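Local coordinates for protein dTDP Sugar Isomerase (Desulfovibrio desulfuricans subsp. desulfuricans str. G20, PDB 3EJK) that probably catalyses the 3,5-epimerisation of dTDP-4-dehydro-6-deoxyglucose to dTDP-4-dehydrorhamnose, a step in making activated L-rhamnose, at residues L39-L44 against Y113-I118; A67-S72 against V122-A127; F78-G83 against A134-C139; V87-G92 against R101-T106. All blocks are in the same frame, centred on the assembly; numbering follows the deposited sequence. Where two conformers were deposited one is given.

Contact 1: residues L39-L44 against Y113-I118; sequences LHMLRL and YRLLRI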
loop_
_atom_site.group_PDB
_atom_site.type_symbol
_atom_site.label_atom_id
_atom_site.label_comp_id
_atom_site.label_asym_id
_atom_site.label_seq_id
_atom_site.Cartn_x
_atom_site.Cartn_y
_atom_site.Cartn_z
ATOM N N LEU A 39 -9.580 -1.743 -1.697
ATOM C CA LEU A 39 -9.049 -0.867 -2.719
ATOM C C LEU A 39 -7.997 -1.560 -3.554
ATOM O O LEU A 39 -6.948 -1.963 -3.056
ATOM C CB LEU A 39 -8.448 0.367 -2.065
ATOM C CG LEU A 39 -9.334 1.044 -1.019
ATOM C CD1 LEU A 39 -8.573 2.129 -0.287
ATOM C CD2 LEU A 39 -10.586 1.585 -1.714
ATOM N N HIS A 40 -8.283 -1.690 -4.841
ATOM C CA HIS A 40 -7.309 -2.307 -5.735
ATOM C C HIS A 40 -6.156 -1.389 -6.065
ATOM O O HIS A 40 -6.218 -0.177 -5.913
ATOM C CB HIS A 40 -7.905 -2.795 -7.052
ATOM C CG HIS A 40 -8.777 -3.996 -6.898
ATOM N ND1 HIS A 40 -9.576 -4.471 -7.910
ATOM C CD2 HIS A 40 -9.020 -4.783 -5.826
ATOM C CE1 HIS A 40 -10.226 -5.542 -7.490
ATOM N NE2 HIS A 40 -9.924 -5.740 -6.220
HETATM N N MSE A 41 -5.095 -2.028 -6.518
HETATM C CA MSE A 41 -3.931 -1.317 -7.011
HETATM C C MSE A 41 -3.354 -1.950 -8.283
HETATM O O MSE A 41 -3.361 -1.345 -9.369
HETATM C CB MSE A 41 -2.834 -1.197 -5.957
HETATM C CG MSE A 41 -1.763 -0.272 -6.450
HETATM SE SE MSE A 41 -0.308 0.018 -5.232
HETATM C CE MSE A 41 0.774 1.312 -6.320
ATOM N N LEU A 42 -2.865 -3.175 -8.136
ATOM C CA LEU A 42 -2.225 -3.851 -9.263
ATOM C C LEU A 42 -2.229 -5.357 -9.142
ATOM O O LEU A 42 -2.082 -5.919 -8.059
ATOM C CB LEU A 42 -0.770 -3.352 -9.351
ATOM C CG LEU A 42 0.051 -3.416 -10.630
ATOM C CD1 LEU A 42 -0.630 -2.656 -11.779
ATOM C CD2 LEU A 42 1.440 -2.842 -10.289
ATOM N N ARG A 43 -2.439 -5.983 -10.288
ATOM C CA ARG A 43 -2.387 -7.431 -10.431
ATOM C C ARG A 43 -1.357 -7.797 -11.484
ATOM O O ARG A 43 -0.961 -6.975 -12.313
ATOM C CB ARG A 43 -3.719 -8.013 -10.885
ATOM C CG ARG A 43 -4.778 -8.119 -9.843
ATOM C CD ARG A 43 -6.089 -8.321 -10.552
ATOM N NE ARG A 43 -6.156 -9.555 -11.335
ATOM C CZ ARG A 43 -6.773 -10.660 -10.909
ATOM N NH1 ARG A 43 -7.345 -10.667 -9.723
ATOM N NH2 ARG A 43 -6.824 -11.758 -11.656
ATOM N N LEU A 44 -1.007 -9.075 -11.477
ATOM C CA LEU A 44 -0.017 -9.631 -12.413
ATOM C C LEU A 44 -0.510 -9.561 -13.849
ATOM O O LEU A 44 0.261 -9.455 -14.792
ATOM C CB LEU A 44 0.300 -11.091 -12.058
ATOM C CG LEU A 44 1.145 -11.866 -13.063
ATOM C CD1 LEU A 44 2.485 -11.190 -13.322
ATOM C CD2 LEU A 44 1.333 -13.284 -12.562
ATOM N N TYR A 113 -9.509 8.174 -7.123
ATOM C CA TYR A 113 -8.733 6.956 -6.811
ATOM C C TYR A 113 -8.316 6.247 -8.111
ATOM O O TYR A 113 -9.032 5.430 -8.680
ATOM C CB TYR A 113 -9.479 6.045 -5.847
ATOM C CG TYR A 113 -8.580 4.933 -5.363
ATOM C CD1 TYR A 113 -7.456 5.226 -4.610
ATOM C CD2 TYR A 113 -8.844 3.601 -5.667
ATOM C CE1 TYR A 113 -6.620 4.234 -4.165
ATOM C CE2 TYR A 113 -8.013 2.595 -5.236
ATOM C CZ TYR A 113 -6.898 2.916 -4.476
ATOM O OH TYR A 113 -6.038 1.931 -4.060
ATOM N N ARG A 114 -7.151 6.650 -8.589
ATOM C CA ARG A 114 -6.568 6.147 -9.832
ATOM C C ARG A 114 -5.115 5.795 -9.681
ATOM O O ARG A 114 -4.461 6.113 -8.671
ATOM C CB ARG A 114 -6.690 7.205 -10.905
ATOM C CG ARG A 114 -8.139 7.685 -11.063
ATOM C CD ARG A 114 -8.261 8.790 -12.071
ATOM N NE ARG A 114 -9.662 9.048 -12.401
ATOM C CZ ARG A 114 -10.364 10.102 -11.989
ATOM N NH1 ARG A 114 -9.801 11.029 -11.236
ATOM N NH2 ARG A 114 -11.638 10.238 -12.349
ATOM N N LEU A 115 -4.626 5.138 -10.721
ATOM C CA LEU A 115 -3.230 4.718 -10.791
ATOM C C LEU A 115 -2.529 5.645 -11.793
ATOM O O LEU A 115 -2.967 5.803 -12.925
ATOM C CB LEU A 115 -3.097 3.264 -11.237
ATOM C CG LEU A 115 -1.698 2.653 -11.046
ATOM C CD1 LEU A 115 -1.486 2.389 -9.602
ATOM C CD2 LEU A 115 -1.543 1.338 -11.837
ATOM N N LEU A 116 -1.471 6.276 -11.318
ATOM C CA LEU A 116 -0.661 7.214 -12.111
ATOM C C LEU A 116 0.676 6.575 -12.466
ATOM O O LEU A 116 1.448 6.195 -11.607
ATOM C CB LEU A 116 -0.401 8.490 -11.307
ATOM C CG LEU A 116 0.616 9.483 -11.870
ATOM C CD1 LEU A 116 0.083 9.979 -13.222
ATOM C CD2 LEU A 116 0.917 10.639 -10.890
ATOM N N ARG A 117 0.906 6.451 -13.765
ATOM C CA ARG A 117 2.156 5.926 -14.297
ATOM C C ARG A 117 3.080 7.091 -14.600
ATOM O O ARG A 117 2.704 8.015 -15.319
ATOM C CB ARG A 117 1.885 5.120 -15.581
ATOM C CG ARG A 117 3.140 4.600 -16.234
ATOM C CD ARG A 117 2.845 4.001 -17.606
ATOM N NE ARG A 117 4.035 3.331 -18.101
ATOM C CZ ARG A 117 4.867 3.835 -19.005
ATOM N NH1 ARG A 117 4.621 5.004 -19.571
ATOM N NH2 ARG A 117 5.936 3.136 -19.365
ATOM N N ILE A 118 4.277 7.066 -14.014
ATOM C CA ILE A 118 5.263 8.131 -14.259
ATOM C C ILE A 118 6.444 7.492 -14.980
ATOM O O ILE A 118 7.158 6.668 -14.403
ATOM C CB ILE A 118 5.754 8.795 -12.961
ATOM C CG1 ILE A 118 4.578 9.380 -12.181
ATOM C CG2 ILE A 118 6.802 9.937 -13.282
ATOM C CD1 ILE A 118 4.967 9.922 -10.807
#
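Tyr113 and Leu115 both carry CG anti to the backbone N (chi1 -170° and -167°), and from these positions their side chains extend to the strand Leu39-Arg43. The phenol of Tyr113 comes to the backbone of that strand: its OH donates to His40 O at 2.8 Å, with the hydroxyl tilted out of the carbonyl plane by 34°. The carbonyl oxygen lies near the plane of the ring at its edge, and Leu39 CB packs obliquely at 3.8 Å from Tyr113 CZ. Further along, the two branches of Leu115 divide their work. CD1 lies 4.1 Å from CE of Met41, a selenomethionine whose extended chain crosses the leucine at about a right angle, while CD2 sits 4.1 Å from Leu42 CD1. The touching parts, Leu39-Leu42 and Tyr113-Leu115, run nearly parallel but do not pair directly, since Met41 CA and Leu115 CA are 7.2 Å apart; strand 24-31 pairs with both of their strands. Met41 and Tyr113 also pack on Phe57 of the second subunit. The chemistry thus combines a single side-chain-to-backbone bond, which satisfies a buried phenol, with apolar packing whose closest side-chain carbons stay at ordinary van der Waals distance.

Contact 2: residues A67-S72 against V122-A127; sequences AWKRHS and VWYGFA. With CIT (citric acid), chain C.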
loop_
_atom_site.group_PDB
_atom_site.type_symbol
_atom_site.label_atom_id
_atom_site.label_comp_id
_atom_site.label_asym_id
_atom_site.label_seq_id
_atom_site.Cartn_x
_atom_site.Cartn_y
_atom_site.Cartn_z
ATOM N N ALA A 67 9.241 17.154 -3.338
ATOM C CA ALA A 67 9.638 17.477 -4.725
ATOM C C ALA A 67 11.107 17.901 -4.753
ATOM O O ALA A 67 11.590 18.446 -3.768
ATOM C CB ALA A 67 8.761 18.600 -5.252
ATOM N N TRP A 68 11.861 17.663 -5.824
ATOM C CA TRP A 68 11.467 16.987 -7.042
ATOM C C TRP A 68 12.346 15.771 -7.189
ATOM O O TRP A 68 13.478 15.750 -6.716
ATOM C CB TRP A 68 11.741 17.857 -8.263
ATOM C CG TRP A 68 10.940 19.110 -8.350
ATOM C CD1 TRP A 68 11.295 20.340 -7.909
ATOM C CD2 TRP A 68 9.644 19.245 -8.929
ATOM N NE1 TRP A 68 10.293 21.245 -8.165
ATOM C CE2 TRP A 68 9.264 20.594 -8.789
ATOM C CE3 TRP A 68 8.753 18.351 -9.534
ATOM C CZ2 TRP A 68 8.060 21.073 -9.259
ATOM C CZ3 TRP A 68 7.564 18.826 -10.001
ATOM C CH2 TRP A 68 7.222 20.177 -9.870
ATOM N N LYS A 69 11.811 14.772 -7.859
ATOM C CA LYS A 69 12.537 13.524 -8.101
ATOM C C LYS A 69 12.432 13.106 -9.557
ATOM O O LYS A 69 11.414 13.332 -10.229
ATOM C CB LYS A 69 11.948 12.391 -7.249
ATOM C CG LYS A 69 12.903 11.239 -7.050
ATOM C CD LYS A 69 14.145 11.811 -6.359
ATOM C CE LYS A 69 14.836 10.829 -5.500
ATOM N NZ LYS A 69 14.085 10.738 -4.249
ATOM N N ARG A 70 13.477 12.402 -9.965
ATOM C CA ARG A 70 13.633 11.831 -11.299
ATOM C C ARG A 70 14.424 10.524 -11.248
ATOM O O ARG A 70 15.391 10.414 -10.502
ATOM C CB ARG A 70 14.361 12.841 -12.225
ATOM C CG ARG A 70 14.421 12.368 -13.649
ATOM C CD ARG A 70 14.741 13.449 -14.639
ATOM N NE ARG A 70 16.100 13.922 -14.544
ATOM C CZ ARG A 70 16.649 14.737 -15.436
ATOM N NH1 ARG A 70 15.937 15.114 -16.494
ATOM N NH2 ARG A 70 17.908 15.148 -15.285
ATOM N N HIS A 71 13.983 9.533 -12.016
ATOM C CA HIS A 71 14.701 8.247 -12.140
ATOM C C HIS A 71 15.145 8.037 -13.575
ATOM O O HIS A 71 14.424 8.392 -14.514
ATOM C CB HIS A 71 13.835 7.061 -11.702
ATOM C CG HIS A 71 13.610 6.994 -10.231
ATOM N ND1 HIS A 71 14.294 6.116 -9.416
ATOM C CD2 HIS A 71 12.799 7.713 -9.423
ATOM C CE1 HIS A 71 13.902 6.298 -8.167
ATOM N NE2 HIS A 71 12.979 7.245 -8.149
ATOM N N SER A 72 16.334 7.459 -13.721
ATOM C CA SER A 72 16.925 7.163 -15.037
ATOM C C SER A 72 16.258 6.034 -15.807
ATOM O O SER A 72 16.145 6.104 -17.033
ATOM C CB SER A 72 18.403 6.802 -14.933
ATOM O OG SER A 72 19.104 7.833 -14.316
ATOM N N VAL A 122 11.255 11.605 -16.152
ATOM C CA VAL A 122 10.259 12.647 -15.973
ATOM C C VAL A 122 10.325 13.058 -14.507
ATOM O O VAL A 122 10.259 12.209 -13.613
ATOM C CB VAL A 122 8.821 12.183 -16.293
ATOM C CG1 VAL A 122 7.787 13.232 -15.829
ATOM C CG2 VAL A 122 8.658 11.913 -17.776
ATOM N N TRP A 123 10.498 14.352 -14.273
ATOM C CA TRP A 123 10.522 14.895 -12.912
ATOM C C TRP A 123 9.143 14.845 -12.293
ATOM O O TRP A 123 8.129 15.109 -12.950
ATOM C CB TRP A 123 10.981 16.347 -12.880
ATOM C CG TRP A 123 12.427 16.592 -13.206
ATOM C CD1 TRP A 123 12.935 17.030 -14.400
ATOM C CD2 TRP A 123 13.541 16.468 -12.319
ATOM N NE1 TRP A 123 14.303 17.167 -14.313
ATOM C CE2 TRP A 123 14.699 16.822 -13.047
ATOM C CE3 TRP A 123 13.679 16.077 -10.985
ATOM C CZ2 TRP A 123 15.961 16.801 -12.481
ATOM C CZ3 TRP A 123 14.943 16.055 -10.433
ATOM C CH2 TRP A 123 16.061 16.394 -11.177
ATOM N N TYR A 124 9.122 14.509 -11.015
ATOM C CA TYR A 124 7.874 14.488 -10.252
ATOM C C TYR A 124 7.993 15.048 -8.838
ATOM O O TYR A 124 9.027 15.051 -8.210
ATOM C CB TYR A 124 7.209 13.107 -10.256
ATOM C CG TYR A 124 8.027 11.973 -9.692
ATOM C CD1 TYR A 124 8.865 11.228 -10.497
ATOM C CD2 TYR A 124 7.927 11.627 -8.355
ATOM C CE1 TYR A 124 9.611 10.166 -9.974
ATOM C CE2 TYR A 124 8.660 10.587 -7.817
ATOM C CZ TYR A 124 9.499 9.854 -8.629
ATOM O OH TYR A 124 10.232 8.809 -8.091
ATOM N N GLY A 125 6.881 15.608 -8.419
ATOM C CA GLY A 125 6.720 16.174 -7.087
ATOM C C GLY A 125 5.274 16.013 -6.665
ATOM O O GLY A 125 4.384 15.884 -7.503
ATOM N N PHE A 126 5.043 15.999 -5.364
ATOM C CA PHE A 126 3.673 15.882 -4.863
ATOM C C PHE A 126 3.530 16.448 -3.467
ATOM O O PHE A 126 4.505 16.570 -2.719
ATOM C CB PHE A 126 3.170 14.431 -4.937
ATOM C CG PHE A 126 4.070 13.424 -4.261
ATOM C CD1 PHE A 126 3.944 13.148 -2.923
ATOM C CD2 PHE A 126 5.043 12.748 -4.982
ATOM C CE1 PHE A 126 4.756 12.211 -2.304
ATOM C CE2 PHE A 126 5.862 11.827 -4.377
ATOM C CZ PHE A 126 5.723 11.558 -3.026
ATOM N N ALA A 127 2.298 16.823 -3.161
ATOM C CA ALA A 127 1.936 17.395 -1.870
ATOM C C ALA A 127 0.553 16.970 -1.411
ATOM O O ALA A 127 -0.353 16.795 -2.203
ATOM C CB ALA A 127 2.015 18.922 -1.925
HETATM C C1 CIT C . 11.381 8.368 -4.929
HETATM O O1 CIT C . 10.302 8.637 -5.508
HETATM O O2 CIT C . 12.364 7.938 -5.578
HETATM C C2 CIT C . 11.509 8.512 -3.440
HETATM C C3 CIT C . 10.362 9.297 -2.827
HETATM O O7 CIT C . 9.130 8.510 -2.884
HETATM C C4 CIT C . 10.817 9.629 -1.405
HETATM C C5 CIT C . 9.685 9.993 -0.494
HETATM O O3 CIT C . 8.539 9.729 -0.881
HETATM O O4 CIT C . 9.904 10.538 0.627
HETATM C C6 CIT C . 10.123 10.595 -3.585
HETATM O O5 CIT C . 8.963 10.970 -3.822
HETATM O O6 CIT C . 11.073 11.292 -3.980
HETATM O O HOH W 1 11.420 9.756 -13.292
#
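Lys69 and Tyr124 form an antiparallel hydrogen-bonded pair, the backbone N of each donating to the O of the other. A water adds a bridge, accepting from His71 N and donating to Val122 O. Two CH-pi contacts join the side chains. Lys69 CB lies over a face of the Tyr124 ring, 4.0 Å from its centroid. Arg70 CB lies 3.7 Å from the centroid of the Trp123 six-membered ring. The Arg70 chain, bent at chi3 (70°), continues over the indole with its guanidinium 20° from the ring plane; its NH2 bridges to Glu150. Polar side-chain ends converge on a citrate, probably from the crystallisation liquor. Tyr124 OH donates to its O1 at 2.6 Å. His71 NE2 donates to O2 at 2.7 Å, and Lys69 NZ to O6. His71 ND1 is hydrogen-bonded to Glu148, which fixes the rotation of the imidazole while NE2 faces the citrate. These three donors contribute to a site, completed by Tyr56, Ser58 and Lys66, suited to an oxygen-rich, probably anionic ligand, consistent with a substrate pocket.

Contact 3: residues F78-G83 against A134-C139; sequences FAVPVG and ALVANC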
loop_
_atom_site.group_PDB
_atom_site.type_symbol
_atom_site.label_atom_id
_atom_site.label_comp_id
_atom_site.label_asym_id
_atom_site.label_seq_id
_atom_site.Cartn_x
_atom_site.Cartn_y
_atom_site.Cartn_z
ATOM N N PHE A 78 1.870 5.062 -8.876
ATOM C CA PHE A 78 1.305 5.690 -7.680
ATOM C C PHE A 78 -0.169 5.407 -7.496
ATOM O O PHE A 78 -0.970 5.516 -8.424
ATOM C CB PHE A 78 1.386 7.226 -7.765
ATOM C CG PHE A 78 2.711 7.832 -7.379
ATOM C CD1 PHE A 78 3.862 7.094 -7.306
ATOM C CD2 PHE A 78 2.789 9.212 -7.166
ATOM C CE1 PHE A 78 5.075 7.690 -6.963
ATOM C CE2 PHE A 78 4.009 9.823 -6.846
ATOM C CZ PHE A 78 5.152 9.044 -6.754
ATOM N N ALA A 79 -0.502 5.095 -6.251
ATOM C CA ALA A 79 -1.903 5.040 -5.800
ATOM C C ALA A 79 -1.946 5.729 -4.449
ATOM O O ALA A 79 -0.965 5.723 -3.727
ATOM C CB ALA A 79 -2.480 3.624 -5.742
ATOM N N VAL A 80 -3.069 6.379 -4.157
ATOM C CA VAL A 80 -3.228 7.141 -2.908
ATOM C C VAL A 80 -4.473 6.651 -2.147
ATOM O O VAL A 80 -5.566 7.213 -2.269
ATOM C CB VAL A 80 -3.311 8.654 -3.191
ATOM C CG1 VAL A 80 -3.533 9.427 -1.902
ATOM C CG2 VAL A 80 -1.997 9.152 -3.907
ATOM N N PRO A 81 -4.309 5.604 -1.348
ATOM C CA PRO A 81 -5.462 5.003 -0.660
ATOM C C PRO A 81 -5.926 5.735 0.573
ATOM O O PRO A 81 -7.029 5.494 1.063
ATOM C CB PRO A 81 -4.964 3.617 -0.270
ATOM C CG PRO A 81 -3.480 3.727 -0.253
ATOM C CD PRO A 81 -3.060 4.888 -1.087
ATOM N N VAL A 82 -5.078 6.617 1.059
ATOM C CA VAL A 82 -5.418 7.453 2.229
ATOM C C VAL A 82 -5.117 8.912 1.914
ATOM O O VAL A 82 -4.046 9.246 1.394
ATOM C CB VAL A 82 -4.670 6.988 3.509
ATOM C CG1 VAL A 82 -4.926 7.945 4.689
ATOM C CG2 VAL A 82 -5.085 5.554 3.867
ATOM N N GLY A 83 -6.105 9.765 2.149
ATOM C CA GLY A 83 -5.946 11.201 1.932
ATOM C C GLY A 83 -5.972 11.636 0.482
ATOM O O GLY A 83 -6.568 10.989 -0.386
ATOM N N ALA A 134 -1.698 12.081 3.885
ATOM C CA ALA A 134 -1.871 11.218 2.750
ATOM C C ALA A 134 -0.884 10.068 2.860
ATOM O O ALA A 134 0.159 10.159 3.525
ATOM C CB ALA A 134 -1.663 11.982 1.432
ATOM N N LEU A 135 -1.280 8.966 2.255
ATOM C CA LEU A 135 -0.418 7.783 2.137
ATOM C C LEU A 135 -0.361 7.426 0.671
ATOM O O LEU A 135 -1.352 7.036 0.068
ATOM C CB LEU A 135 -0.930 6.574 2.924
ATOM C CG LEU A 135 0.126 5.456 2.930
ATOM C CD1 LEU A 135 1.258 5.807 3.947
ATOM C CD2 LEU A 135 -0.479 4.122 3.238
ATOM N N VAL A 136 0.817 7.611 0.109
ATOM C CA VAL A 136 1.067 7.321 -1.283
ATOM C C VAL A 136 1.705 5.943 -1.350
ATOM O O VAL A 136 2.644 5.655 -0.618
ATOM C CB VAL A 136 2.053 8.372 -1.895
ATOM C CG1 VAL A 136 2.251 8.132 -3.359
ATOM C CG2 VAL A 136 1.559 9.804 -1.640
ATOM N N ALA A 137 1.162 5.092 -2.209
ATOM C CA ALA A 137 1.732 3.780 -2.448
ATOM C C ALA A 137 2.388 3.808 -3.809
ATOM O O ALA A 137 1.885 4.402 -4.757
ATOM C CB ALA A 137 0.665 2.681 -2.377
ATOM N N ASN A 138 3.539 3.166 -3.894
ATOM C CA ASN A 138 4.269 3.102 -5.153
ATOM C C ASN A 138 4.752 1.692 -5.428
ATOM O O ASN A 138 5.411 1.088 -4.604
ATOM C CB ASN A 138 5.460 4.069 -5.124
ATOM C CG ASN A 138 6.083 4.269 -6.487
ATOM O OD1 ASN A 138 5.572 3.775 -7.484
ATOM N ND2 ASN A 138 7.199 4.999 -6.537
ATOM N N CYS A 139 4.362 1.162 -6.572
ATOM C CA CYS A 139 4.815 -0.141 -6.997
ATOM C C CYS A 139 5.720 0.111 -8.200
ATOM O O CYS A 139 5.254 0.439 -9.298
ATOM C CB CYS A 139 3.648 -1.046 -7.384
ATOM S SG CYS A 139 4.153 -2.754 -7.777
#
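Phe78 sits in a non-hydrogen-bonded pair with Asn138, and its ring meets Asn138 and Val136. Its CB lies 4.2 Å from Ala137 O. CG is anti to its own carbonyl carbon, beside the backbone N (chi1 -82°), and from there the ring starts. Over one face, Val136 CG1 makes a CH-pi contact, offset toward the rim and 4.0 Å from CD2. At the edge, CD1 and CE1 lie by the Asn138 amide, with CE1 3.5 Å from ND2; ring and amide planes are 81° apart. Asn138 ND2 is hydrogen-bonded to Gln76 OE1 and Tyr56 OH, and OD1 to Leu77 N, so the amide is held at both ends. Phe126 meets the Phe78 ring nearly perpendicularly. Next along the strands, Ala79 and Ala137 form a hydrogen-bonded pair, Ala137 N to Ala79 O at 2.7 Å. The register then shifts by one residue: Pro81 CD comes 3.0 Å from Leu135 O, and Leu135 N bonds to Val82 O from above the carbonyl plane. Val82 CB and Leu135 CB touch on the face that packs against the second subunit. This is an antiparallel strand pair interrupted by a beta bulge, within one sheet of the cupin jelly roll, as the family suggests.

Contact 4: residues V87-G92 against R101-T106; sequences VVLYDG and RLAQVT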
loop_
_atom_site.group_PDB
_atom_site.type_symbol
_atom_site.label_atom_id
_atom_site.label_comp_id
_atom_site.label_asym_id
_atom_site.label_seq_id
_atom_site.Cartn_x
_atom_site.Cartn_y
_atom_site.Cartn_z
ATOM N N VAL A 87 -0.174 15.902 -7.599
ATOM C CA VAL A 87 1.069 15.521 -8.254
ATOM C C VAL A 87 1.323 16.435 -9.442
ATOM O O VAL A 87 0.402 16.805 -10.161
ATOM C CB VAL A 87 1.042 14.069 -8.799
ATOM C CG1 VAL A 87 2.424 13.691 -9.381
ATOM C CG2 VAL A 87 0.604 13.070 -7.732
ATOM N N VAL A 88 2.577 16.826 -9.608
ATOM C CA VAL A 88 2.977 17.574 -10.783
ATOM C C VAL A 88 4.121 16.855 -11.463
ATOM O O VAL A 88 5.089 16.437 -10.828
ATOM C CB VAL A 88 3.404 19.013 -10.485
ATOM C CG1 VAL A 88 3.960 19.660 -11.754
ATOM C CG2 VAL A 88 2.245 19.841 -9.905
ATOM N N LEU A 89 3.983 16.719 -12.774
ATOM C CA LEU A 89 4.990 16.065 -13.618
ATOM C C LEU A 89 5.558 17.108 -14.559
ATOM O O LEU A 89 4.843 17.968 -15.032
ATOM C CB LEU A 89 4.371 14.922 -14.446
ATOM C CG LEU A 89 3.599 13.825 -13.695
ATOM C CD1 LEU A 89 3.285 12.691 -14.675
ATOM C CD2 LEU A 89 4.417 13.322 -12.559
ATOM N N TYR A 90 6.868 17.044 -14.759
ATOM C CA TYR A 90 7.588 17.950 -15.666
ATOM C C TYR A 90 8.503 17.178 -16.598
ATOM O O TYR A 90 9.401 16.459 -16.164
ATOM C CB TYR A 90 8.400 18.992 -14.915
ATOM C CG TYR A 90 9.323 19.738 -15.850
ATOM C CD1 TYR A 90 8.811 20.529 -16.866
ATOM C CD2 TYR A 90 10.702 19.638 -15.723
ATOM C CE1 TYR A 90 9.637 21.188 -17.734
ATOM C CE2 TYR A 90 11.531 20.318 -16.579
ATOM C CZ TYR A 90 10.996 21.082 -17.578
ATOM O OH TYR A 90 11.825 21.737 -18.438
ATOM N N ASP A 91 8.227 17.328 -17.884
ATOM C CA ASP A 91 8.976 16.624 -18.935
ATOM C C ASP A 91 10.262 17.347 -19.319
ATOM O O ASP A 91 10.271 18.250 -20.152
ATOM C CB ASP A 91 8.097 16.428 -20.161
ATOM C CG ASP A 91 8.652 15.409 -21.120
ATOM O OD1 ASP A 91 9.847 15.048 -20.990
ATOM O OD2 ASP A 91 7.878 14.977 -22.006
ATOM N N GLY A 92 11.346 16.892 -18.707
ATOM C CA GLY A 92 12.674 17.444 -18.951
ATOM C C GLY A 92 13.416 16.710 -20.055
ATOM O O GLY A 92 14.576 16.996 -20.342
ATOM N N ARG A 101 6.784 20.393 -21.026
ATOM C CA ARG A 101 5.404 20.449 -20.513
ATOM C C ARG A 101 5.198 19.900 -19.117
ATOM O O ARG A 101 5.972 19.078 -18.630
ATOM C CB ARG A 101 4.441 19.755 -21.503
ATOM C CG ARG A 101 4.400 20.524 -22.795
ATOM C CD ARG A 101 3.678 19.873 -23.921
ATOM N NE ARG A 101 4.016 20.595 -25.155
ATOM C CZ ARG A 101 3.639 20.248 -26.385
ATOM N NH1 ARG A 101 2.880 19.179 -26.597
ATOM N NH2 ARG A 101 4.026 20.993 -27.413
ATOM N N LEU A 102 4.137 20.405 -18.487
ATOM C CA LEU A 102 3.654 19.926 -17.182
ATOM C C LEU A 102 2.392 19.086 -17.280
ATOM O O LEU A 102 1.573 19.238 -18.179
ATOM C CB LEU A 102 3.310 21.101 -16.261
ATOM C CG LEU A 102 4.453 22.040 -15.872
ATOM C CD1 LEU A 102 3.907 23.235 -15.111
ATOM C CD2 LEU A 102 5.481 21.277 -15.058
ATOM N N ALA A 103 2.268 18.175 -16.334
ATOM C CA ALA A 103 1.026 17.419 -16.158
ATOM C C ALA A 103 0.688 17.555 -14.672
ATOM O O ALA A 103 1.551 17.389 -13.814
ATOM C CB ALA A 103 1.174 15.945 -16.579
ATOM N N GLN A 104 -0.550 17.937 -14.384
ATOM C CA GLN A 104 -1.012 18.070 -13.003
ATOM C C GLN A 104 -2.155 17.101 -12.767
ATOM O O GLN A 104 -3.102 17.023 -13.535
ATOM C CB GLN A 104 -1.404 19.508 -12.686
ATOM C CG GLN A 104 -0.267 20.534 -13.002
ATOM C CD GLN A 104 -0.540 21.948 -12.483
ATOM O OE1 GLN A 104 -0.863 22.144 -11.316
ATOM N NE2 GLN A 104 -0.367 22.932 -13.348
ATOM N N VAL A 105 -2.026 16.332 -11.700
ATOM C CA VAL A 105 -3.037 15.348 -11.360
ATOM C C VAL A 105 -3.318 15.340 -9.868
ATOM O O VAL A 105 -2.459 15.643 -9.041
ATOM C CB VAL A 105 -2.621 13.930 -11.856
ATOM C CG1 VAL A 105 -3.441 12.862 -11.179
ATOM C CG2 VAL A 105 -2.730 13.855 -13.400
ATOM N N THR A 106 -4.551 15.016 -9.574
ATOM C CA THR A 106 -5.078 14.887 -8.210
ATOM C C THR A 106 -5.321 13.411 -7.983
ATOM O O THR A 106 -5.964 12.740 -8.816
ATOM C CB THR A 106 -6.410 15.668 -8.037
ATOM O OG1 THR A 106 -6.134 17.074 -8.092
ATOM C CG2 THR A 106 -7.079 15.341 -6.701
#
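Strands 84-90 and 102-108 make a beta hairpin, whose loop end lies beyond Asp91 and Arg101. Two hydrogen-bonded pairs hold it, Val87 with Val105 and Leu89 with Ala103, each bonded in both directions. Asp91 N also donates to Arg101 O (3.0 Å) in a nearly straight bond (177°). On the face bearing Val88, Tyr90, Leu102 and Gln104, Leu102 CG is anti to its carbonyl carbon (chi1 -63°), and CD2 beyond it touches Tyr90 CB at 3.7 Å. The same methyl lies 4.0 Å from Val88 CG1. Val88 CG2 lies beside Gln104 CG, the two side chains pointing the same way. On the other face, Leu89 CB meets Ala103 CB (4.0 Å). The Asp91 carboxylate turns to the loop, bonding Thr98 and Ser96 and bridging to Arg93. Strand 102-108 is outermost in its sheet within this chain; strand 84-90 pairs on its other side with strand 123-128, while Val87 and Leu89 pack on Leu116 and Ile118 of strand 114-118 in the facing sheet.

In the fold
The four contacts divide between the two sheets of the fold: contacts 1 and 3, with centres 9 Å apart, belong to one, and contacts 2 and 4, also 9 Å apart, to the other. Probable backbone hydrogen bonds join them within each sheet, Phe78 N with Leu116 O (3.0 Å) and Val88 N with Gly125 O (2.9 Å). Between the sheets, Phe126 CD2 meets Phe78 CE2 at 3.6 Å, and Leu116 CD2 meets Val87 CG1 at 3.7 Å. The citrate site draws on both layers, contact 2 supplying Lys69, His71 and Tyr124, with Lys66 of strand 65-71, and strand 54-60, beside contact 3, adding Tyr56 and Ser58. Contacts 1 and 3 also touch the second subunit.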